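Local coordinates for periplasmic binding protein (Veillonella parvula, PDB 4OVK), which probably captures a solute, perhaps an iron chelate, haem or cobalamin as relatives bind, and delivers it to an ABC transporter, at residues Asp19-Val25 / Pro124-Lys129; Asp52-Ile58 / Ala75-Val81; Tyr166-Ala172 / Thr300-Tyr304; Leu184-Leu189 / Leu252-Trp257. One frame throughout, in Å; residues are numbered along the deposited sequence.

Contact 1 (Asp19-Val25 / Pro124-Lys129)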
# COMPACT_ATOMS: atom_id res chain seq x y z
N ASP A 19 -18.05 10.36 8.95
CA ASP A 19 -17.21 9.35 8.28
C ASP A 19 -17.44 9.36 6.77
O ASP A 19 -18.12 10.25 6.24
CB ASP A 19 -17.35 7.95 8.92
CG ASP A 19 -18.66 7.26 8.59
OD1 ASP A 19 -19.38 7.71 7.67
OD2 ASP A 19 -18.96 6.23 9.27
N LEU A 20 -16.84 8.40 6.07
CA LEU A 20 -16.80 8.44 4.61
C LEU A 20 -18.13 8.05 3.96
O LEU A 20 -18.30 8.21 2.75
CB LEU A 20 -15.63 7.59 4.07
CG LEU A 20 -14.29 8.32 3.95
CD1 LEU A 20 -13.94 9.13 5.18
CD2 LEU A 20 -13.17 7.36 3.61
N THR A 21 -19.08 7.55 4.76
CA THR A 21 -20.43 7.27 4.30
C THR A 21 -21.37 8.45 4.59
O THR A 21 -22.56 8.40 4.26
CB THR A 21 -21.01 6.01 4.98
OG1 THR A 21 -21.14 6.24 6.39
CG2 THR A 21 -20.09 4.82 4.74
N GLY A 22 -20.84 9.50 5.20
CA GLY A 22 -21.65 10.65 5.58
C GLY A 22 -22.40 10.43 6.89
O GLY A 22 -23.31 11.20 7.21
N THR A 23 -22.02 9.40 7.64
CA THR A 23 -22.63 9.11 8.93
C THR A 23 -21.94 9.92 10.03
O THR A 23 -20.70 9.91 10.13
CB THR A 23 -22.51 7.61 9.27
OG1 THR A 23 -23.15 6.84 8.26
CG2 THR A 23 -23.14 7.29 10.62
N ASP A 24 -22.73 10.61 10.84
CA ASP A 24 -22.20 11.37 11.97
C ASP A 24 -22.02 10.41 13.15
O ASP A 24 -22.96 9.75 13.56
CB ASP A 24 -23.14 12.52 12.36
CG ASP A 24 -23.07 13.69 11.40
OD1 ASP A 24 -22.12 13.77 10.60
OD2 ASP A 24 -23.98 14.55 11.46
N VAL A 25 -20.79 10.34 13.67
CA VAL A 25 -20.43 9.40 14.73
C VAL A 25 -19.96 10.17 15.95
O VAL A 25 -18.98 10.92 15.87
CB VAL A 25 -19.28 8.46 14.29
CG1 VAL A 25 -18.97 7.47 15.40
CG2 VAL A 25 -19.62 7.74 12.99
N PRO A 124 -18.14 3.44 19.48
CA PRO A 124 -18.21 4.18 18.22
C PRO A 124 -17.46 3.47 17.11
O PRO A 124 -16.43 2.83 17.36
CB PRO A 124 -17.54 5.51 18.55
CG PRO A 124 -17.75 5.66 20.03
CD PRO A 124 -17.59 4.27 20.57
N ALA A 125 -17.97 3.59 15.90
CA ALA A 125 -17.36 2.99 14.71
C ALA A 125 -17.45 3.96 13.54
O ALA A 125 -18.50 4.60 13.34
CB ALA A 125 -18.04 1.69 14.37
N VAL A 126 -16.37 4.06 12.78
CA VAL A 126 -16.33 4.92 11.60
C VAL A 126 -16.05 4.06 10.40
O VAL A 126 -15.18 3.17 10.43
CB VAL A 126 -15.31 6.08 11.70
CG1 VAL A 126 -15.73 7.07 12.79
CG2 VAL A 126 -13.91 5.59 11.95
N SER A 127 -16.80 4.33 9.33
CA SER A 127 -16.71 3.54 8.12
C SER A 127 -15.83 4.25 7.11
O SER A 127 -15.98 5.46 6.89
CB SER A 127 -18.10 3.29 7.54
OG SER A 127 -18.90 2.53 8.44
N ILE A 128 -14.91 3.51 6.51
CA ILE A 128 -14.11 4.03 5.41
C ILE A 128 -14.37 3.23 4.12
O ILE A 128 -15.15 2.27 4.12
CB ILE A 128 -12.62 4.03 5.76
CG1 ILE A 128 -12.13 2.61 6.06
CG2 ILE A 128 -12.33 4.95 6.94
CD1 ILE A 128 -10.63 2.52 5.95
N LYS A 129 -13.72 3.64 3.04
CA LYS A 129 -13.89 3.03 1.70
C LYS A 129 -12.58 2.51 1.12
O LYS A 129 -11.50 2.87 1.58
CB LYS A 129 -14.43 4.06 0.73
CG LYS A 129 -15.80 4.64 1.08
CD LYS A 129 -16.41 5.27 -0.17
CE LYS A 129 -17.52 6.24 0.17
NZ LYS A 129 -18.60 5.60 0.97
O HOH W 1 -20.60 4.22 9.63
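Val25 sets both methyls against the carbonyl oxygen of Ala125: CG2 comes within 3.4 Å of Ala125 O, while CG1 reaches toward the ring carbon CB of Pro124. CG2 also meets CG1 of Val126, the two valines crossing at about a right angle, and compact beta-branched side chains suit this buried place between strands. Asp19 does the polar work. Its CB rests on Val126 CB, and Asp19 OD2 accepts from Ser127 N at 2.9 Å, the donor standing above the carboxylate plane. A water ties the same OD2 to Ser127 OG. The other oxygen, Asp19 OD1, is gripped by three donors: Thr21 OG1 on the syn side at 2.6 Å, and the backbone N of Thr21 and of Thr23, both from above the plane. CG of Asp19 is tucked between the backbone N and the carbonyl carbon (chi1 74°), which turns the carboxylate back under its own turn, and five donors fix its rotation. The next residue returns a backbone bond, Leu20 N to Ser127 O at 3.2 Å, and its CD2 packs on CB of Ile128. Lys129 brings CE alongside Leu20 O, and a bend at its last torsion turns NZ to that oxygen, a weak bond. Strand 125-128 is an outermost strand of a parallel sheet; inward it pairs with Val105 and Ile107 of strand 104-108, and its outward Ser127 N and O are satisfied by the hairpin. The turn, with its Asx turn at Asp19 and positive-phi Gly22, is a type I turn with a G1 beta bulge, joining strands 14-18 and 24-28.

Contact 2 (Asp52-Ile58 / Ala75-Val81)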
# COMPACT_ATOMS: atom_id res chain seq x y z
N ASP A 52 2.44 4.31 17.27
CA ASP A 52 1.54 3.17 17.45
C ASP A 52 0.86 3.18 18.81
O ASP A 52 0.12 2.24 19.11
CB ASP A 52 2.32 1.85 17.30
CG ASP A 52 3.37 1.64 18.40
OD1 ASP A 52 3.63 2.53 19.23
OD2 ASP A 52 3.94 0.55 18.44
N LYS A 53 1.09 4.22 19.61
CA LYS A 53 0.72 4.19 21.03
C LYS A 53 -0.78 4.03 21.32
O LYS A 53 -1.13 3.51 22.36
CB LYS A 53 1.26 5.43 21.78
CG LYS A 53 2.79 5.53 21.80
CD LYS A 53 3.46 4.57 22.77
CE LYS A 53 4.96 4.83 22.85
NZ LYS A 53 5.72 3.69 23.43
N LYS A 54 -1.65 4.48 20.40
CA LYS A 54 -3.10 4.41 20.63
C LYS A 54 -3.78 3.20 20.01
O LYS A 54 -4.99 3.05 20.13
CB LYS A 54 -3.76 5.70 20.14
CG LYS A 54 -3.29 6.94 20.89
CD LYS A 54 -4.05 8.20 20.51
CE LYS A 54 -3.82 9.32 21.53
NZ LYS A 54 -4.69 10.51 21.29
N ILE A 55 -3.02 2.34 19.33
CA ILE A 55 -3.59 1.23 18.61
C ILE A 55 -3.77 0.06 19.56
O ILE A 55 -2.83 -0.36 20.21
CB ILE A 55 -2.71 0.82 17.41
CG1 ILE A 55 -2.57 1.99 16.44
CG2 ILE A 55 -3.31 -0.40 16.71
CD1 ILE A 55 -1.62 1.75 15.29
N VAL A 56 -4.99 -0.44 19.67
CA VAL A 56 -5.28 -1.55 20.60
C VAL A 56 -5.84 -2.80 19.93
O VAL A 56 -6.03 -3.82 20.58
CB VAL A 56 -6.24 -1.13 21.73
CG1 VAL A 56 -5.64 0.04 22.51
CG2 VAL A 56 -7.63 -0.78 21.20
N GLY A 57 -6.12 -2.73 18.63
CA GLY A 57 -6.55 -3.89 17.90
C GLY A 57 -6.31 -3.75 16.41
O GLY A 57 -6.61 -2.70 15.83
N ILE A 58 -5.75 -4.79 15.82
CA ILE A 58 -5.49 -4.84 14.38
C ILE A 58 -5.90 -6.17 13.76
O ILE A 58 -6.10 -7.18 14.44
CB ILE A 58 -3.98 -4.56 14.10
CG1 ILE A 58 -3.08 -5.74 14.50
CG2 ILE A 58 -3.55 -3.29 14.81
CD1 ILE A 58 -1.60 -5.51 14.17
N ALA A 75 7.70 0.35 15.12
CA ALA A 75 6.64 0.23 16.11
C ALA A 75 6.75 -1.08 16.89
O ALA A 75 5.87 -1.94 16.77
CB ALA A 75 5.30 0.35 15.41
N PRO A 76 7.83 -1.25 17.68
CA PRO A 76 8.03 -2.49 18.43
C PRO A 76 6.86 -2.86 19.35
O PRO A 76 6.58 -4.04 19.55
CB PRO A 76 9.33 -2.23 19.22
CG PRO A 76 9.55 -0.76 19.16
CD PRO A 76 8.95 -0.31 17.86
N ASP A 77 6.15 -1.87 19.88
CA ASP A 77 5.06 -2.15 20.84
C ASP A 77 3.85 -2.88 20.22
O ASP A 77 3.11 -3.55 20.94
CB ASP A 77 4.58 -0.86 21.51
CG ASP A 77 5.65 -0.18 22.34
OD1 ASP A 77 6.74 -0.76 22.55
OD2 ASP A 77 5.39 0.96 22.76
N LEU A 78 3.64 -2.77 18.91
CA LEU A 78 2.52 -3.46 18.24
C LEU A 78 2.61 -4.97 18.33
O LEU A 78 1.61 -5.66 18.15
CB LEU A 78 2.39 -3.08 16.76
CG LEU A 78 1.68 -1.81 16.35
CD1 LEU A 78 1.64 -1.68 14.83
CD2 LEU A 78 0.27 -1.77 16.90
N GLU A 79 3.80 -5.50 18.59
CA GLU A 79 3.95 -6.93 18.83
C GLU A 79 2.92 -7.47 19.83
O GLU A 79 2.46 -8.60 19.70
CB GLU A 79 5.36 -7.25 19.35
CG GLU A 79 5.62 -8.74 19.53
CD GLU A 79 5.47 -9.50 18.24
OE1 GLU A 79 5.82 -8.95 17.18
OE2 GLU A 79 4.99 -10.65 18.27
N ASN A 80 2.58 -6.67 20.83
CA ASN A 80 1.71 -7.13 21.90
C ASN A 80 0.26 -6.69 21.76
O ASN A 80 -0.52 -6.86 22.69
CB ASN A 80 2.24 -6.65 23.24
CG ASN A 80 3.67 -7.03 23.43
OD1 ASN A 80 4.03 -8.20 23.32
ND2 ASN A 80 4.52 -6.05 23.69
N VAL A 81 -0.10 -6.14 20.62
CA VAL A 81 -1.48 -5.68 20.39
C VAL A 81 -2.39 -6.87 20.08
O VAL A 81 -1.96 -7.86 19.47
CB VAL A 81 -1.53 -4.68 19.21
CG1 VAL A 81 -1.31 -5.40 17.88
CG2 VAL A 81 -2.83 -3.93 19.14
O HOH W 2 6.41 1.01 19.54
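Val81 presses its CG2 methyl against the backbone of Val56, 3.3 Å from Val56 C, and turns CG1 to the end of Ile58, 3.7 Å from Ile58 CD1. Strand 55-57 is an outermost strand of a parallel alpha/beta sheet, and the 3-10 segment 76-79, following helix 71-74, packs against it. Val81 CG2 lies anti to the backbone N and CG1 between N and the carbonyl carbon (chi1 72°), so that one methyl meets the strand backbone and the other crosses Ile58. Beside them Leu78 CD2 packs on Ile55 CG2 at 3.8 Å, the two chains meeting aslant; Val45 of helix 41-49 adjoins Ile55. Polar character begins at Asp52, whose CB rests on Leu78 CG while its OD2 sits 3.3 Å from Ala75 CB, where a small residue lets the carboxylate come close. A water donates to that OD2 and accepts from Asp77 N, linking the turn at 52-55 to the 3-10 segment. With an alanine in place of Asp52 the water would probably lose its acceptor, and CB of Ala75 and Asp77 the carboxylate against them. The two acids have carboxylates whose planes are 23° apart, and their likely mutual repulsion would be eased by Lys53. Bent at chi2 (-75°), its flexible chain brings Lys53 NZ to 2.8 Å from Asp77 OD2, a salt bridge in which OD2 is met almost in line with its C-O bond.

Contact 3 (Tyr166-Ala172 / Thr300-Tyr304)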
# COMPACT_ATOMS: atom_id res chain seq x y z
N TYR A 166 2.64 16.59 -9.62
CA TYR A 166 3.94 16.37 -10.29
C TYR A 166 3.82 15.36 -11.43
O TYR A 166 4.26 15.62 -12.55
CB TYR A 166 4.99 15.94 -9.27
CG TYR A 166 6.28 15.41 -9.87
CD1 TYR A 166 7.30 16.27 -10.26
CD2 TYR A 166 6.47 14.04 -10.06
CE1 TYR A 166 8.48 15.79 -10.80
CE2 TYR A 166 7.64 13.55 -10.61
CZ TYR A 166 8.64 14.44 -10.99
OH TYR A 166 9.81 13.98 -11.54
N PHE A 167 3.20 14.22 -11.17
CA PHE A 167 3.03 13.21 -12.21
C PHE A 167 2.06 13.65 -13.32
O PHE A 167 2.26 13.32 -14.48
CB PHE A 167 2.65 11.85 -11.61
CG PHE A 167 3.82 11.13 -10.99
CD1 PHE A 167 4.72 10.44 -11.79
CD2 PHE A 167 4.06 11.19 -9.63
CE1 PHE A 167 5.82 9.80 -11.24
CE2 PHE A 167 5.16 10.56 -9.07
CZ PHE A 167 6.04 9.87 -9.88
N LYS A 168 1.02 14.43 -12.99
CA LYS A 168 0.13 14.94 -14.04
C LYS A 168 0.89 15.89 -14.95
O LYS A 168 0.67 15.90 -16.16
CB LYS A 168 -1.11 15.65 -13.48
CG LYS A 168 -2.04 14.77 -12.66
CD LYS A 168 -2.80 13.76 -13.50
CE LYS A 168 -4.08 14.34 -14.06
NZ LYS A 168 -4.74 13.42 -15.04
N GLN A 169 1.79 16.68 -14.36
CA GLN A 169 2.47 17.72 -15.13
C GLN A 169 3.50 17.05 -16.03
O GLN A 169 3.62 17.40 -17.17
CB GLN A 169 3.13 18.75 -14.21
CG GLN A 169 3.58 20.03 -14.90
CD GLN A 169 4.92 19.91 -15.60
OE1 GLN A 169 5.81 19.16 -15.16
NE2 GLN A 169 5.08 20.65 -16.69
N LYS A 170 4.22 16.06 -15.50
CA LYS A 170 5.16 15.31 -16.34
C LYS A 170 4.44 14.63 -17.50
O LYS A 170 4.99 14.51 -18.59
CB LYS A 170 5.93 14.29 -15.51
CG LYS A 170 6.92 14.90 -14.53
CD LYS A 170 8.10 15.55 -15.24
CE LYS A 170 9.07 16.14 -14.23
NZ LYS A 170 10.28 16.68 -14.89
N ASN A 171 3.21 14.18 -17.27
CA ASN A 171 2.36 13.64 -18.32
C ASN A 171 3.04 12.56 -19.17
O ASN A 171 2.95 12.58 -20.41
CB ASN A 171 1.86 14.79 -19.21
CG ASN A 171 0.66 14.41 -20.06
OD1 ASN A 171 -0.08 13.48 -19.73
ND2 ASN A 171 0.47 15.11 -21.16
N ALA A 172 3.67 11.61 -18.50
CA ALA A 172 4.44 10.54 -19.17
C ALA A 172 3.56 9.60 -19.99
O ALA A 172 4.05 8.92 -20.87
CB ALA A 172 5.24 9.74 -18.14
N THR A 300 12.60 11.25 -18.10
CA THR A 300 11.52 12.15 -17.69
C THR A 300 11.59 12.43 -16.18
O THR A 300 11.51 13.58 -15.73
CB THR A 300 10.16 11.53 -18.05
OG1 THR A 300 10.05 11.40 -19.48
CG2 THR A 300 9.00 12.37 -17.52
N PHE A 301 11.74 11.36 -15.40
CA PHE A 301 11.69 11.47 -13.94
C PHE A 301 13.11 11.59 -13.37
O PHE A 301 13.58 10.74 -12.62
CB PHE A 301 10.93 10.27 -13.39
CG PHE A 301 9.50 10.20 -13.87
CD1 PHE A 301 8.58 11.17 -13.48
CD2 PHE A 301 9.08 9.21 -14.75
CE1 PHE A 301 7.27 11.13 -13.93
CE2 PHE A 301 7.77 9.17 -15.21
CZ PHE A 301 6.87 10.13 -14.79
N ASN A 302 13.78 12.68 -13.73
CA ASN A 302 15.20 12.85 -13.44
C ASN A 302 15.50 14.00 -12.50
O ASN A 302 16.64 14.48 -12.45
CB ASN A 302 15.97 13.08 -14.75
CG ASN A 302 15.53 14.34 -15.47
OD1 ASN A 302 14.56 15.00 -15.07
ND2 ASN A 302 16.23 14.69 -16.53
N ASP A 303 14.49 14.45 -11.76
CA ASP A 303 14.63 15.65 -10.94
C ASP A 303 14.31 15.40 -9.47
O ASP A 303 13.95 16.32 -8.72
CB ASP A 303 13.79 16.79 -11.52
CG ASP A 303 12.36 16.38 -11.81
OD1 ASP A 303 11.94 15.28 -11.40
OD2 ASP A 303 11.64 17.16 -12.45
N TYR A 304 14.46 14.14 -9.06
CA TYR A 304 14.40 13.74 -7.66
C TYR A 304 15.34 12.56 -7.40
O TYR A 304 15.73 11.84 -8.33
CB TYR A 304 12.98 13.36 -7.22
CG TYR A 304 12.37 12.23 -8.00
CD1 TYR A 304 12.60 10.90 -7.65
CD2 TYR A 304 11.53 12.48 -9.09
CE1 TYR A 304 12.03 9.85 -8.37
CE2 TYR A 304 10.95 11.44 -9.80
CZ TYR A 304 11.20 10.13 -9.44
OH TYR A 304 10.62 9.10 -10.15
O HOH W 3 11.32 15.89 -17.31
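The ring of Phe301 takes Tyr166 OH at its edge, in plane and 3.6 Å from Phe301 CD1, while the CG2 methyl of Thr300 lies over the centre of one face. Tyr304 also turns its edge to that hydroxyl, and its plane stands at 76° to the Tyr166 ring. Lys170 CG lies over the rim of one face of Tyr166, and the carboxylate of Asp303 approaches that ring's edge. Tyr166 CD2 lies over the rim of one face of Phe167. Phe167 and Phe301 meet aslant, planes 45° apart, with their CE1 atoms 3.3 Å from each other; Ala172 CB, small enough to fit beside the ring, touches Phe301 CZ. Asp303 joins the two polar ends: OD1 accepts from Tyr166 OH, a bond whose very short length is doubtful, and OD2, met from above the carboxylate plane, forms a salt bridge with Lys170 NZ at 2.8 Å. The lysine, folded at chi2 (-69°), slides past Phe301; its NZ also reaches Thr300 O weakly, and a water joins the same two atoms. A methionine in place of Lys170 would probably leave Asp303 without its charged mate and the water without that donor. The segment 166-172 ends helix 150-170, and the loop 300-304 runs between helices 285-296 and 306-318. Tyr304 OH bonds Lys290 O, while Phe167 reaches Met204 of helix 197-204 and Met289 of helix 285-296.

Contact 4 (Leu184-Leu189 / Leu252-Trp257)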
# COMPACT_ATOMS: atom_id res chain seq x y z
N LEU A 184 3.58 -8.95 -12.39
CA LEU A 184 3.38 -10.37 -12.10
C LEU A 184 3.16 -10.56 -10.60
O LEU A 184 4.00 -10.15 -9.79
CB LEU A 184 4.60 -11.18 -12.61
CG LEU A 184 4.60 -12.70 -12.41
CD1 LEU A 184 3.47 -13.40 -13.17
CD2 LEU A 184 5.95 -13.28 -12.84
N GLN A 185 2.03 -11.15 -10.22
CA GLN A 185 1.71 -11.32 -8.80
C GLN A 185 2.51 -12.42 -8.12
O GLN A 185 2.95 -12.26 -6.97
CB GLN A 185 0.23 -11.62 -8.57
CG GLN A 185 -0.20 -11.31 -7.13
CD GLN A 185 -1.65 -11.63 -6.82
OE1 GLN A 185 -2.24 -11.05 -5.91
NE2 GLN A 185 -2.22 -12.57 -7.55
N ASN A 186 2.66 -13.55 -8.81
CA ASN A 186 3.11 -14.78 -8.14
C ASN A 186 3.76 -15.79 -9.10
O ASN A 186 4.05 -15.45 -10.25
CB ASN A 186 1.94 -15.40 -7.37
CG ASN A 186 0.75 -15.72 -8.24
OD1 ASN A 186 0.89 -16.03 -9.42
ND2 ASN A 186 -0.44 -15.68 -7.65
N LYS A 187 3.98 -17.01 -8.62
CA LYS A 187 4.58 -18.09 -9.40
C LYS A 187 3.57 -18.90 -10.20
O LYS A 187 3.92 -19.94 -10.77
CB LYS A 187 5.36 -19.03 -8.47
CG LYS A 187 6.43 -18.31 -7.66
CD LYS A 187 7.28 -19.28 -6.84
CE LYS A 187 6.68 -19.55 -5.48
NZ LYS A 187 6.59 -18.35 -4.61
N ASN A 188 2.32 -18.43 -10.25
CA ASN A 188 1.23 -19.15 -10.88
C ASN A 188 0.59 -18.34 -12.01
O ASN A 188 -0.61 -18.44 -12.25
CB ASN A 188 0.19 -19.54 -9.82
CG ASN A 188 -0.68 -20.72 -10.24
OD1 ASN A 188 -0.25 -21.57 -11.02
ND2 ASN A 188 -1.90 -20.77 -9.71
N LEU A 189 1.40 -17.52 -12.69
CA LEU A 189 0.98 -16.82 -13.91
C LEU A 189 -0.21 -15.88 -13.71
O LEU A 189 -1.01 -15.66 -14.62
CB LEU A 189 0.70 -17.83 -15.04
CG LEU A 189 1.92 -18.63 -15.50
CD1 LEU A 189 1.51 -19.81 -16.36
CD2 LEU A 189 2.90 -17.72 -16.24
N LEU A 252 10.57 -21.93 -12.13
CA LEU A 252 9.11 -22.09 -12.05
C LEU A 252 8.60 -23.16 -13.01
O LEU A 252 8.75 -23.03 -14.24
CB LEU A 252 8.42 -20.76 -12.30
CG LEU A 252 8.92 -19.60 -11.43
CD1 LEU A 252 8.21 -18.30 -11.79
CD2 LEU A 252 8.77 -19.93 -9.95
N GLU A 253 8.01 -24.21 -12.45
CA GLU A 253 7.52 -25.36 -13.24
C GLU A 253 6.49 -24.96 -14.27
O GLU A 253 5.58 -24.19 -13.98
CB GLU A 253 6.90 -26.43 -12.33
CG GLU A 253 7.82 -27.61 -12.04
CD GLU A 253 7.16 -28.66 -11.17
OE1 GLU A 253 6.49 -29.56 -11.72
OE2 GLU A 253 7.31 -28.56 -9.95
N GLY A 254 6.64 -25.50 -15.49
CA GLY A 254 5.72 -25.22 -16.60
C GLY A 254 5.89 -23.86 -17.27
O GLY A 254 5.08 -23.49 -18.12
N GLN A 255 6.94 -23.13 -16.91
CA GLN A 255 7.14 -21.78 -17.44
C GLN A 255 8.54 -21.63 -17.98
O GLN A 255 9.50 -22.06 -17.36
CB GLN A 255 6.89 -20.72 -16.34
CG GLN A 255 5.51 -20.81 -15.70
CD GLN A 255 5.38 -19.97 -14.45
OE1 GLN A 255 5.98 -18.90 -14.32
NE2 GLN A 255 4.57 -20.45 -13.51
N ASN A 256 8.63 -21.04 -19.16
CA ASN A 256 9.89 -20.74 -19.78
C ASN A 256 9.94 -19.23 -20.05
O ASN A 256 9.33 -18.73 -21.00
CB ASN A 256 10.06 -21.54 -21.07
CG ASN A 256 11.42 -21.37 -21.71
OD1 ASN A 256 12.23 -20.54 -21.28
ND2 ASN A 256 11.69 -22.15 -22.74
N TRP A 257 10.67 -18.53 -19.19
CA TRP A 257 10.81 -17.09 -19.25
C TRP A 257 12.03 -16.65 -20.08
O TRP A 257 12.21 -15.46 -20.30
CB TRP A 257 10.90 -16.53 -17.82
CG TRP A 257 9.61 -16.63 -17.08
CD1 TRP A 257 9.17 -17.69 -16.34
CD2 TRP A 257 8.58 -15.65 -17.02
NE1 TRP A 257 7.93 -17.42 -15.82
CE2 TRP A 257 7.53 -16.18 -16.22
CE3 TRP A 257 8.43 -14.37 -17.57
CZ2 TRP A 257 6.36 -15.47 -15.95
CZ3 TRP A 257 7.25 -13.66 -17.30
CH2 TRP A 257 6.24 -14.21 -16.50
O HOH W 4 4.36 -17.11 -12.71
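Gln255 OE1 is held by two donors: a water that bridges to the opposite loop, and Trp257 NE1 at 2.9 Å, which lies on a lone pair in the carbonyl plane, with OE1 in the plane of the indole. The same water donates to Asn186 O and accepts from Leu189 N. The other end of the amide, Gln255 NE2, gives to Lys187 O at 2.9 Å, with the acceptor in the amide plane but the donor above the carbonyl plane. Extended beyond CG (chi2 168°), the glutamine reaches across to the other loop and brings Gln255 CD to 3.8 Å from Leu189 CD2. Trp257 packs its CH2 on Leu184 CD2 at 3.8 Å, and Met223 and Ile226 of helix 223-229 adjoin the indole. Lys187 meets Leu252 through its aliphatic part, Lys187 CD to Leu252 CD2 at 3.5 Å, because its chain bends away and NZ pairs with Asp240. An Asx turn, Asn186 OD1 to Asn188 N, shapes the first loop and a type II turn the second. An amide suits the place of Gln255 since it must donate and accept at once, and the indole N-H and Lys187 carbonyl probably set which end faces which way.

In the fold
Contacts 1 and 2 belong to one lobe and lie at the two outermost strands of its parallel sheet, 125-128 and 55-57, with centres 23 Å apart; in sequence contact 2 falls between the two halves of contact 1. Helix 150-170 then leads to the second lobe, and contact 3 sits at the C-terminal end of that helix. Contact 4 comes between the halves of contact 3 in sequence and lies at the end of strand 180-184, in a second sheet with the same 2-1-3-4 order, about 41 Å between centres from contact 1. Two like lobes joined by a long helix are characteristic of helix-linked substrate-binding proteins, whose solute typically binds in the cleft between them.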